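Local structure of putative uncharacterized protein (Ustilago maydis, 4GNX) at residues A[3-9]-A[19-24]; A[8-13]-A[39-45]; A[32-36]-A[46-50]. The protein probably serves as the small OB-fold subunit of replication protein A, the heterotrimeric complex that binds single-stranded DNA. All coordinates share one frame; numbering follows the deposited sequence.

Interaction 1. Residues A[3-9]-A[19-24]; sequences KPTPLIN and QTVRIV
Arg22 and Thr5 bury the most surface here. With CG2 turned anti to its backbone N, Thr5 sends this methyl over the Arg22 side chain: it lies 3.6 Å from Arg22 CB and then over one face of the guanidinium, offset toward its rim. A beta-branched residue suits the place, because its methyl can cover the aliphatic root and part of the flat head of a long arginine. The polar end of Arg22 is directed to other groups: NE is hydrogen-bonded to Thr64 OG1, and NH1 makes a salt bridge with Glu60 of a neighbouring subunit.

The backbone of Arg22 carries the bonding. Its N-H reaches Pro6 O at 3.0 Å, while Ile8 N donates to Arg22 O at 2.9 Å in a straighter bond (165°). The two bonds thus flank Leu7, the bridge partner of Arg22, whose CD1 rests 4.0 Å from Arg22 CG. Proline, which has no N-H, serves well as an acceptor only.

Ile8, third in buried surface, points to the other face of the sheet. Its CG1 packs 4.1 Å from Val21 CB, the two side chains crossing at about a right angle. Leu7 instead meets Val99 and Val100 of helix 93-104. The arrangement is a short parallel beta bridge that adds the N-terminal arm to the long strand 20-31 of an OB-fold barrel.

Interaction 2. Residues A[8-13]-A[39-45]; sequences INSSML and TSDLGNV
Gly43 O, whose residue lies against Ser10, is gripped twice by Thr39: the backbone N donates from one face of the carbonyl plane and OG1 from the other, each at 2.9 Å. Threonine suits this place because its hydroxyl adds a second bond to the carbonyl that its backbone N already holds, while its methyl is left for packing, CG2 lying 3.7 Å from Asn9 CB.

Across the contact, Ser10 OG donates to Asp41 OD1 at 2.5 Å. It comes from the anti side of that oxygen, 19° out of the carboxylate plane. The serine oxygen sits between the backbone N and carbonyl carbon (chi1 56°), and this turn presents it to the loop. Since Gly43 has no side chain, Ser10 OG can also approach its CA to 3.4 Å. The Asn9 amide stacks on the Asp41 carboxylate, their planes 21° apart.

Beside these polar groups Ser10 CB meets Val45 CG2 at 3.6 Å, and Leu13 CD1 touches the same methyl more distantly. Ser40 turns to Glu97 of helix 93-104. Thr39 to Leu42 form a type I turn, followed by Gly43 pairing back to Thr39 with Leu42 at positive phi. This resembles the type I turn plus G1 bulge of a tight beta hairpin, here at the end of an OB-fold barrel.

Interaction 3. Residues A[32-36]-A[46-50]; sequences GNTLL and EIAMT
The beta hairpin of strands 34-39 and 44-48, a standard element of the OB-fold barrel, is joined here along its half farther from the connecting turn. Leu35 and Ile47 form the antiparallel hydrogen-bonded pair. Leu35 N donates to Ile47 O and Ile47 N returns the bond to Leu35 O, both at 2.8 Å. Beyond the pairs of the strands proper, Met49 N reaches Asn33 O at 2.6 Å and extends the ladder by one more bond, so Asn33, at the bend between strands 20-31 and 34-39, is tied in as well.

On the face with Leu35 and Ile47 the contact is apolar. These two side chains lie side by side and point the same way, with Leu35 CD2 4.1 Å from Ile47 CG1. The Met49 chain, bent at chi2 (54°) and chi3 (46°), swings its CE methyl back over Leu35, 3.5 Å from CB. Flexible methionine can thus follow the leucine from a loop position. Val27 and Val30 touch Leu35, and Phe74 and Ala76 touch Ile47, so this face belongs to the inside of the barrel.

The other face carries Thr34, Leu36, Glu46 and Ala48. The Thr34 and Glu46 side chains cross obliquely, with Thr34 CG2 3.9 Å from Glu46 CG, and the carboxylate is carried beyond it by the extended end of the chain. Leu36 CD1 lies 4.1 Å from the backbone N of Glu46. Threonine and glutamate suit a surface where methyl and methylene groups can pack while the polar ends remain near solvent. Backbone bonding thus sets the register, and the chemistry of the two faces separates an apolar inner face from a mixed outer one.

Interactions 1 and 2 share Ile8 and Asn9 and have centres about 11 Å apart. They meet where Ile23 CD1 lies 3.6 Å from Thr39 CG2, so the N-terminal arm and the hairpin turn pack on the same strand, 20-31. Interactions 2 and 3 both use strand 44-48, their centres about 16 Å apart, and touch where Val45 O approaches Leu36 CD1 at 3.4 Å. Interactions 1 and 3 do not touch: their centres are about 17 Å apart, on opposite sides of the chain's centre, although strands 20-31 and 34-39 are neighbours in the sheet. All three belong to one barrel, and of them interaction 1 is the one reached by another subunit.

Interaction 1. Residues A[3-9]-A[19-24]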
ATOM      1  N   LYS A   3     -11.436  29.459  -4.500  1.00 60.96           N
ATOM      2  CA  LYS A   3     -11.119  28.751  -5.719  1.00 56.25           C
ATOM      3  C   LYS A   3     -10.048  27.730  -5.419  1.00 49.89           C
ATOM      4  O   LYS A   3      -9.065  28.041  -4.748  1.00 49.11           O
ATOM      5  CB  LYS A   3     -10.575  29.715  -6.773  1.00 56.81           C
ATOM      6  CG  LYS A   3     -11.530  30.021  -7.911  1.00 60.55           C
ATOM      7  CD  LYS A   3     -10.793  30.118  -9.241  1.00 60.03           C
ATOM      8  CE  LYS A   3      -9.750  31.225  -9.233  1.00 60.68           C
ATOM      9  NZ  LYS A   3      -8.837  31.160 -10.406  1.00 59.48           N
ATOM     10  N   PRO A   4     -10.228  26.507  -5.918  1.00 46.52           N
ATOM     11  CA  PRO A   4      -9.165  25.530  -5.839  1.00 42.36           C
ATOM     12  C   PRO A   4      -7.874  26.116  -6.374  1.00 40.18           C
ATOM     13  O   PRO A   4      -7.908  26.931  -7.290  1.00 40.28           O
ATOM     14  CB  PRO A   4      -9.669  24.408  -6.745  1.00 41.78           C
ATOM     15  CG  PRO A   4     -11.150  24.450  -6.547  1.00 45.31           C
ATOM     16  CD  PRO A   4     -11.491  25.912  -6.396  1.00 48.35           C
ATOM     17  N   THR A   5      -6.757  25.712  -5.772  1.00 38.23           N
ATOM     18  CA  THR A   5      -5.438  26.094  -6.227  1.00 36.60           C
ATOM     19  C   THR A   5      -4.665  24.867  -6.726  1.00 34.63           C
ATOM     20  O   THR A   5      -3.997  24.210  -5.941  1.00 35.82           O
ATOM     21  CB  THR A   5      -4.689  26.832  -5.104  1.00 37.69           C
ATOM     22  OG1 THR A   5      -5.260  28.130  -4.966  1.00 40.34           O
ATOM     23  CG2 THR A   5      -3.224  27.019  -5.439  1.00 37.23           C
ATOM     24  N   PRO A   6      -4.750  24.556  -8.039  1.00 33.87           N
ATOM     25  CA  PRO A   6      -4.051  23.402  -8.618  1.00 32.00           C
ATOM     26  C   PRO A   6      -2.605  23.219  -8.146  1.00 30.98           C
ATOM     27  O   PRO A   6      -1.854  24.199  -8.037  1.00 32.11           O
ATOM     28  CB  PRO A   6      -4.075  23.692 -10.140  1.00 32.05           C
ATOM     29  CG  PRO A   6      -4.567  25.086 -10.279  1.00 33.30           C
ATOM     30  CD  PRO A   6      -5.439  25.328  -9.086  1.00 34.57           C
ATOM     31  N   LEU A   7      -2.230  21.964  -7.891  1.00 30.38           N
ATOM     32  CA  LEU A   7      -0.832  21.579  -7.644  1.00 29.93           C
ATOM     33  C   LEU A   7      -0.249  21.299  -8.981  1.00 32.80           C
ATOM     34  O   LEU A   7      -0.676  20.358  -9.650  1.00 36.05           O
ATOM     35  CB  LEU A   7      -0.762  20.292  -6.826  1.00 27.88           C
ATOM     36  CG  LEU A   7       0.550  19.956  -6.139  1.00 26.88           C
ATOM     37  CD1 LEU A   7       0.938  21.018  -5.112  1.00 26.38           C
ATOM     38  CD2 LEU A   7       0.443  18.583  -5.500  1.00 25.87           C
ATOM     39  N   ILE A   8       0.720  22.095  -9.401  1.00 34.23           N
ATOM     40  CA  ILE A   8       1.190  21.950 -10.767  1.00 36.10           C
ATOM     41  C   ILE A   8       2.708  21.790 -10.864  1.00 38.30           C
ATOM     42  O   ILE A   8       3.430  22.000  -9.888  1.00 40.60           O
ATOM     43  CB  ILE A   8       0.640  23.088 -11.683  1.00 36.55           C
ATOM     44  CG1 ILE A   8       1.368  24.400 -11.423  1.00 36.29           C
ATOM     45  CG2 ILE A   8      -0.872  23.240 -11.518  1.00 34.68           C
ATOM     46  CD1 ILE A   8       1.542  25.224 -12.668  1.00 39.82           C
ATOM     47  N   ASN A   9       3.165  21.354 -12.032  1.00 39.62           N
ATOM     48  CA  ASN A   9       4.565  21.363 -12.350  1.00 40.25           C
ATOM     49  C   ASN A   9       4.806  22.446 -13.403  1.00 42.07           C
ATOM     50  O   ASN A   9       3.872  23.171 -13.765  1.00 41.92           O
ATOM     51  CB  ASN A   9       5.038  19.966 -12.782  1.00 42.88           C
ATOM     52  CG  ASN A   9       4.261  19.390 -13.972  1.00 45.71           C
ATOM     53  OD1 ASN A   9       4.017  18.186 -14.015  1.00 45.55           O
ATOM     54  ND2 ASN A   9       3.923  20.225 -14.960  1.00 46.90           N
ATOM     55  N   GLN A  19      -3.636  32.996 -13.055  1.00 40.87           N
ATOM     56  CA  GLN A  19      -4.303  32.262 -11.991  1.00 39.85           C
ATOM     57  C   GLN A  19      -3.339  31.878 -10.890  1.00 36.81           C
ATOM     58  O   GLN A  19      -2.123  31.808 -11.092  1.00 35.74           O
ATOM     59  CB  GLN A  19      -4.960  31.003 -12.529  1.00 40.48           C
ATOM     60  CG  GLN A  19      -5.884  31.214 -13.702  1.00 44.53           C
ATOM     61  CD  GLN A  19      -7.302  31.367 -13.247  1.00 48.52           C
ATOM     62  OE1 GLN A  19      -7.754  32.478 -12.920  1.00 53.15           O
ATOM     63  NE2 GLN A  19      -8.031  30.253 -13.228  1.00 47.97           N
ATOM     64  N   THR A  20      -3.900  31.631  -9.719  1.00 36.44           N
ATOM     65  CA  THR A  20      -3.110  31.320  -8.558  1.00 35.04           C
ATOM     66  C   THR A  20      -2.861  29.845  -8.535  1.00 32.95           C
ATOM     67  O   THR A  20      -3.807  29.067  -8.517  1.00 34.08           O
ATOM     68  CB  THR A  20      -3.851  31.718  -7.291  1.00 35.97           C
ATOM     69  OG1 THR A  20      -3.934  33.145  -7.253  1.00 38.62           O
ATOM     70  CG2 THR A  20      -3.101  31.237  -6.083  1.00 34.53           C
ATOM     71  N   VAL A  21      -1.598  29.455  -8.553  1.00 30.97           N
ATOM     72  CA  VAL A  21      -1.282  28.046  -8.464  1.00 29.82           C
ATOM     73  C   VAL A  21      -0.469  27.701  -7.216  1.00 29.97           C
ATOM     74  O   VAL A  21      -0.124  28.573  -6.394  1.00 31.50           O
ATOM     75  CB  VAL A  21      -0.520  27.565  -9.702  1.00 29.38           C
ATOM     76  CG1 VAL A  21      -1.342  27.784 -10.967  1.00 30.31           C
ATOM     77  CG2 VAL A  21       0.837  28.243  -9.774  1.00 29.41           C
ATOM     78  N   ARG A  22      -0.155  26.420  -7.091  1.00 28.51           N
ATOM     79  CA  ARG A  22       0.674  25.938  -6.013  1.00 27.81           C
ATOM     80  C   ARG A  22       1.724  25.055  -6.641  1.00 26.75           C
ATOM     81  O   ARG A  22       1.401  24.228  -7.483  1.00 27.17           O
ATOM     82  CB  ARG A  22      -0.183  25.145  -5.055  1.00 27.90           C
ATOM     83  CG  ARG A  22       0.527  24.733  -3.788  1.00 29.90           C
ATOM     84  CD  ARG A  22      -0.489  24.510  -2.667  1.00 31.46           C
ATOM     85  NE  ARG A  22      -0.946  25.784  -2.113  1.00 32.42           N
ATOM     86  CZ  ARG A  22      -1.980  25.914  -1.297  1.00 34.02           C
ATOM     87  NH1 ARG A  22      -2.665  24.847  -0.937  1.00 34.27           N
ATOM     88  NH2 ARG A  22      -2.337  27.114  -0.845  1.00 36.60           N
ATOM     89  N   ILE A  23       2.983  25.235  -6.263  1.00 26.82           N
ATOM     90  CA  ILE A  23       4.077  24.479  -6.894  1.00 26.70           C
ATOM     91  C   ILE A  23       5.205  24.173  -5.901  1.00 27.04           C
ATOM     92  O   ILE A  23       5.546  25.021  -5.055  1.00 28.77           O
ATOM     93  CB  ILE A  23       4.590  25.166  -8.187  1.00 27.57           C
ATOM     94  CG1 ILE A  23       5.801  24.446  -8.743  1.00 29.87           C
ATOM     95  CG2 ILE A  23       5.028  26.586  -7.929  1.00 28.92           C
ATOM     96  CD1 ILE A  23       5.932  24.537 -10.250  1.00 31.78           C
ATOM     97  N   VAL A  24       5.758  22.961  -6.006  1.00 26.03           N
ATOM     98  CA  VAL A  24       6.814  22.490  -5.113  1.00 27.24           C
ATOM     99  C   VAL A  24       8.113  22.272  -5.867  1.00 28.51           C
ATOM    100  O   VAL A  24       8.126  21.734  -6.967  1.00 29.15           O
ATOM    101  CB  VAL A  24       6.450  21.149  -4.437  1.00 27.53           C
ATOM    102  CG1 VAL A  24       7.529  20.746  -3.439  1.00 29.60           C
ATOM    103  CG2 VAL A  24       5.114  21.238  -3.710  1.00 26.87           C
TER

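Interaction 2. Residues A[8-13]-A[39-45]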
ATOM      1  N   ILE A   8       0.720  22.095  -9.401  1.00 34.23           N
ATOM      2  CA  ILE A   8       1.190  21.950 -10.767  1.00 36.10           C
ATOM      3  C   ILE A   8       2.708  21.790 -10.864  1.00 38.30           C
ATOM      4  O   ILE A   8       3.430  22.000  -9.888  1.00 40.60           O
ATOM      5  CB  ILE A   8       0.640  23.088 -11.683  1.00 36.55           C
ATOM      6  CG1 ILE A   8       1.368  24.400 -11.423  1.00 36.29           C
ATOM      7  CG2 ILE A   8      -0.872  23.240 -11.518  1.00 34.68           C
ATOM      8  CD1 ILE A   8       1.542  25.224 -12.668  1.00 39.82           C
ATOM      9  N   ASN A   9       3.165  21.354 -12.032  1.00 39.62           N
ATOM     10  CA  ASN A   9       4.565  21.363 -12.350  1.00 40.25           C
ATOM     11  C   ASN A   9       4.806  22.446 -13.403  1.00 42.07           C
ATOM     12  O   ASN A   9       3.872  23.171 -13.765  1.00 41.92           O
ATOM     13  CB  ASN A   9       5.038  19.966 -12.782  1.00 42.88           C
ATOM     14  CG  ASN A   9       4.261  19.390 -13.972  1.00 45.71           C
ATOM     15  OD1 ASN A   9       4.017  18.186 -14.015  1.00 45.55           O
ATOM     16  ND2 ASN A   9       3.923  20.225 -14.960  1.00 46.90           N
ATOM     17  N   SER A  10       6.040  22.568 -13.886  1.00 43.31           N
ATOM     18  CA  SER A  10       6.404  23.692 -14.738  1.00 45.00           C
ATOM     19  C   SER A  10       5.699  23.657 -16.111  1.00 47.44           C
ATOM     20  O   SER A  10       5.480  24.699 -16.745  1.00 49.15           O
ATOM     21  CB  SER A  10       7.924  23.762 -14.902  1.00 47.95           C
ATOM     22  OG  SER A  10       8.471  22.552 -15.411  1.00 50.95           O
ATOM     23  N   SER A  11       5.320  22.464 -16.555  1.00 46.51           N
ATOM     24  CA  SER A  11       4.770  22.320 -17.879  1.00 47.87           C
ATOM     25  C   SER A  11       3.308  22.728 -17.910  1.00 45.49           C
ATOM     26  O   SER A  11       2.754  22.967 -18.965  1.00 50.05           O
ATOM     27  CB  SER A  11       4.939  20.897 -18.376  1.00 50.13           C
ATOM     28  OG  SER A  11       3.743  20.193 -18.155  1.00 51.26           O
ATOM     29  N   MET A  12       2.690  22.822 -16.751  1.00 41.10           N
ATOM     30  CA  MET A  12       1.300  23.225 -16.667  1.00 40.65           C
ATOM     31  C   MET A  12       1.118  24.735 -16.551  1.00 40.69           C
ATOM     32  O   MET A  12       0.003  25.234 -16.584  1.00 40.65           O
ATOM     33  CB  MET A  12       0.616  22.515 -15.509  1.00 38.88           C
ATOM     34  CG  MET A  12       0.530  21.015 -15.730  1.00 41.92           C
ATOM     35  SD  MET A  12       0.063  20.022 -14.295  1.00 43.28           S
ATOM     36  CE  MET A  12      -1.622  20.560 -13.984  1.00 40.25           C
ATOM     37  N   LEU A  13       2.210  25.475 -16.434  1.00 41.82           N
ATOM     38  CA  LEU A  13       2.102  26.926 -16.298  1.00 43.19           C
ATOM     39  C   LEU A  13       1.215  27.561 -17.358  1.00 45.17           C
ATOM     40  O   LEU A  13       0.311  28.304 -17.013  1.00 46.00           O
ATOM     41  CB  LEU A  13       3.474  27.593 -16.308  1.00 45.83           C
ATOM     42  CG  LEU A  13       4.354  27.213 -15.119  1.00 44.86           C
ATOM     43  CD1 LEU A  13       5.761  27.672 -15.407  1.00 48.74           C
ATOM     44  CD2 LEU A  13       3.868  27.807 -13.811  1.00 42.34           C
ATOM     45  N   THR A  39      11.328  21.729 -10.461  1.00 45.52           N
ATOM     46  CA  THR A  39      10.057  21.054 -10.247  1.00 44.95           C
ATOM     47  C   THR A  39      10.160  19.540 -10.431  1.00 47.25           C
ATOM     48  O   THR A  39      11.098  19.069 -11.061  1.00 50.51           O
ATOM     49  CB  THR A  39       8.981  21.563 -11.219  1.00 43.90           C
ATOM     50  OG1 THR A  39       9.153  22.950 -11.436  1.00 43.51           O
ATOM     51  CG2 THR A  39       7.649  21.417 -10.580  1.00 46.46           C
ATOM     52  N   SER A  40       9.186  18.800  -9.883  1.00 45.53           N
ATOM     53  CA  SER A  40       9.013  17.367 -10.132  1.00 47.68           C
ATOM     54  C   SER A  40       9.052  17.063 -11.615  1.00 51.63           C
ATOM     55  O   SER A  40       9.476  15.996 -12.040  1.00 55.86           O
ATOM     56  CB  SER A  40       7.674  16.905  -9.567  1.00 46.09           C
ATOM     57  OG  SER A  40       6.594  17.629 -10.132  1.00 45.05           O
ATOM     58  N   ASP A  41       8.573  18.031 -12.381  1.00 52.63           N
ATOM     59  CA  ASP A  41       8.612  18.070 -13.823  1.00 55.81           C
ATOM     60  C   ASP A  41      10.022  17.931 -14.387  1.00 57.64           C
ATOM     61  O   ASP A  41      10.194  17.579 -15.553  1.00 61.78           O
ATOM     62  CB  ASP A  41       8.090  19.445 -14.225  1.00 60.28           C
ATOM     63  CG  ASP A  41       7.358  19.430 -15.534  1.00 68.14           C
ATOM     64  OD1 ASP A  41       7.561  20.365 -16.329  1.00 78.71           O
ATOM     65  OD2 ASP A  41       6.579  18.492 -15.779  1.00 69.61           O
ATOM     66  N   LEU A  42      11.016  18.225 -13.551  1.00 55.80           N
ATOM     67  CA  LEU A  42      12.423  18.432 -13.942  1.00 58.03           C
ATOM     68  C   LEU A  42      12.692  19.759 -14.611  1.00 57.96           C
ATOM     69  O   LEU A  42      13.828  20.055 -14.970  1.00 60.44           O
ATOM     70  CB  LEU A  42      12.982  17.300 -14.791  1.00 62.59           C
ATOM     71  CG  LEU A  42      13.353  16.046 -14.004  1.00 64.77           C
ATOM     72  CD1 LEU A  42      14.188  15.127 -14.881  1.00 70.27           C
ATOM     73  CD2 LEU A  42      14.082  16.383 -12.708  1.00 63.95           C
ATOM     74  N   GLY A  43      11.649  20.568 -14.755  1.00 55.23           N
ATOM     75  CA  GLY A  43      11.792  21.906 -15.313  1.00 54.95           C
ATOM     76  C   GLY A  43      11.971  22.989 -14.271  1.00 51.50           C
ATOM     77  O   GLY A  43      11.498  22.870 -13.163  1.00 47.77           O
ATOM     78  N   ASN A  44      12.664  24.057 -14.646  1.00 54.92           N
ATOM     79  CA  ASN A  44      12.978  25.139 -13.724  1.00 53.68           C
ATOM     80  C   ASN A  44      11.981  26.270 -13.881  1.00 52.28           C
ATOM     81  O   ASN A  44      11.343  26.374 -14.924  1.00 52.83           O
ATOM     82  CB  ASN A  44      14.417  25.610 -13.929  1.00 57.33           C
ATOM     83  CG  ASN A  44      15.453  24.627 -13.374  1.00 59.76           C
ATOM     84  OD1 ASN A  44      16.640  24.792 -13.597  1.00 63.63           O
ATOM     85  ND2 ASN A  44      15.006  23.612 -12.645  1.00 59.58           N
ATOM     86  N   VAL A  45      11.818  27.078 -12.831  1.00 51.36           N
ATOM     87  CA  VAL A  45      10.759  28.096 -12.745  1.00 50.97           C
ATOM     88  C   VAL A  45      11.295  29.306 -11.983  1.00 53.22           C
ATOM     89  O   VAL A  45      11.902  29.151 -10.912  1.00 53.57           O
ATOM     90  CB  VAL A  45       9.497  27.576 -12.004  1.00 47.54           C
ATOM     91  CG1 VAL A  45       8.455  28.672 -11.858  1.00 48.21           C
ATOM     92  CG2 VAL A  45       8.864  26.425 -12.749  1.00 47.08           C
TER

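Interaction 3. Residues A[32-36]-A[46-50]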
ATOM      1  N   GLY A  32      18.683  37.815  -5.175  1.00 61.87           N
ATOM      2  CA  GLY A  32      17.867  38.902  -4.652  1.00 61.87           C
ATOM      3  C   GLY A  32      16.493  38.407  -4.247  1.00 58.63           C
ATOM      4  O   GLY A  32      16.360  37.521  -3.408  1.00 57.14           O
ATOM      5  N   ASN A  33      15.463  38.979  -4.854  1.00 58.09           N
ATOM      6  CA  ASN A  33      14.094  38.548  -4.623  1.00 54.84           C
ATOM      7  C   ASN A  33      13.605  37.581  -5.690  1.00 50.94           C
ATOM      8  O   ASN A  33      12.427  37.349  -5.818  1.00 48.42           O
ATOM      9  CB  ASN A  33      13.171  39.762  -4.530  1.00 57.65           C
ATOM     10  CG  ASN A  33      13.447  40.612  -3.299  1.00 61.81           C
ATOM     11  OD1 ASN A  33      14.505  40.491  -2.668  1.00 64.55           O
ATOM     12  ND2 ASN A  33      12.491  41.483  -2.949  1.00 62.60           N
ATOM     13  N   THR A  34      14.516  37.005  -6.451  1.00 51.90           N
ATOM     14  CA  THR A  34      14.137  35.993  -7.403  1.00 51.53           C
ATOM     15  C   THR A  34      14.632  34.646  -6.908  1.00 51.79           C
ATOM     16  O   THR A  34      15.762  34.527  -6.432  1.00 54.56           O
ATOM     17  CB  THR A  34      14.686  36.305  -8.807  1.00 54.31           C
ATOM     18  OG1 THR A  34      14.278  37.628  -9.185  1.00 57.74           O
ATOM     19  CG2 THR A  34      14.152  35.314  -9.845  1.00 52.11           C
ATOM     20  N   LEU A  35      13.777  33.636  -7.011  1.00 49.40           N
ATOM     21  CA  LEU A  35      14.142  32.284  -6.649  1.00 49.75           C
ATOM     22  C   LEU A  35      14.123  31.433  -7.895  1.00 50.00           C
ATOM     23  O   LEU A  35      13.186  31.522  -8.697  1.00 49.66           O
ATOM     24  CB  LEU A  35      13.111  31.731  -5.672  1.00 48.25           C
ATOM     25  CG  LEU A  35      13.069  30.219  -5.484  1.00 47.33           C
ATOM     26  CD1 LEU A  35      14.282  29.764  -4.697  1.00 50.33           C
ATOM     27  CD2 LEU A  35      11.798  29.792  -4.775  1.00 45.70           C
ATOM     28  N   LEU A  36      15.142  30.600  -8.061  1.00 51.55           N
ATOM     29  CA  LEU A  36      15.088  29.587  -9.101  1.00 52.88           C
ATOM     30  C   LEU A  36      14.795  28.213  -8.504  1.00 53.48           C
ATOM     31  O   LEU A  36      15.518  27.719  -7.628  1.00 55.23           O
ATOM     32  CB  LEU A  36      16.352  29.566  -9.952  1.00 56.42           C
ATOM     33  CG  LEU A  36      16.172  28.887 -11.315  1.00 57.34           C
ATOM     34  CD1 LEU A  36      15.060  29.535 -12.126  1.00 56.07           C
ATOM     35  CD2 LEU A  36      17.474  28.925 -12.094  1.00 62.02           C
ATOM     36  N   GLU A  46      11.051  30.502 -12.527  1.00 54.37           N
ATOM     37  CA  GLU A  46      11.528  31.746 -11.926  1.00 55.18           C
ATOM     38  C   GLU A  46      10.428  32.292 -11.020  1.00 53.28           C
ATOM     39  O   GLU A  46       9.316  32.539 -11.484  1.00 55.76           O
ATOM     40  CB  GLU A  46      11.838  32.740 -13.033  1.00 59.20           C
ATOM     41  CG  GLU A  46      13.259  33.279 -13.057  1.00 63.57           C
ATOM     42  CD  GLU A  46      13.550  34.100 -14.316  1.00 68.38           C
ATOM     43  OE1 GLU A  46      12.643  34.817 -14.799  1.00 69.07           O
ATOM     44  OE2 GLU A  46      14.689  34.038 -14.834  1.00 72.25           O
ATOM     45  N   ILE A  47      10.713  32.461  -9.730  1.00 50.11           N
ATOM     46  CA  ILE A  47       9.703  32.984  -8.794  1.00 46.37           C
ATOM     47  C   ILE A  47      10.109  34.343  -8.213  1.00 45.89           C
ATOM     48  O   ILE A  47      11.221  34.513  -7.721  1.00 46.63           O
ATOM     49  CB  ILE A  47       9.433  32.016  -7.622  1.00 45.26           C
ATOM     50  CG1 ILE A  47       9.471  30.552  -8.087  1.00 44.49           C
ATOM     51  CG2 ILE A  47       8.121  32.375  -6.926  1.00 44.15           C
ATOM     52  CD1 ILE A  47       8.168  29.799  -7.914  1.00 42.13           C
ATOM     53  N   ALA A  48       9.202  35.309  -8.287  1.00 45.32           N
ATOM     54  CA  ALA A  48       9.434  36.632  -7.738  1.00 46.76           C
ATOM     55  C   ALA A  48       8.944  36.600  -6.310  1.00 46.91           C
ATOM     56  O   ALA A  48       7.761  36.367  -6.043  1.00 46.68           O
ATOM     57  CB  ALA A  48       8.715  37.703  -8.544  1.00 46.95           C
ATOM     58  N   MET A  49       9.872  36.829  -5.394  1.00 48.62           N
ATOM     59  CA  MET A  49       9.651  36.628  -3.982  1.00 48.85           C
ATOM     60  C   MET A  49       9.246  37.912  -3.246  1.00 51.12           C
ATOM     61  O   MET A  49       9.705  39.012  -3.579  1.00 53.23           O
ATOM     62  CB  MET A  49      10.931  36.035  -3.388  1.00 50.66           C
ATOM     63  CG  MET A  49      10.732  35.009  -2.281  1.00 52.06           C
ATOM     64  SD  MET A  49       9.647  33.614  -2.663  1.00 49.62           S
ATOM     65  CE  MET A  49      10.281  33.169  -4.281  1.00 47.01           C
ATOM     66  N   THR A  50       8.370  37.747  -2.253  1.00 50.97           N
ATOM     67  CA  THR A  50       8.027  38.780  -1.272  1.00 53.99           C
ATOM     68  C   THR A  50       9.286  39.283  -0.543  1.00 57.78           C
ATOM     69  O   THR A  50      10.213  38.509  -0.291  1.00 57.37           O
ATOM     70  CB  THR A  50       6.980  38.224  -0.264  1.00 53.10           C
ATOM     71  OG1 THR A  50       5.709  38.165  -0.900  1.00 50.93           O
ATOM     72  CG2 THR A  50       6.815  39.088   0.966  1.00 57.81           C
TER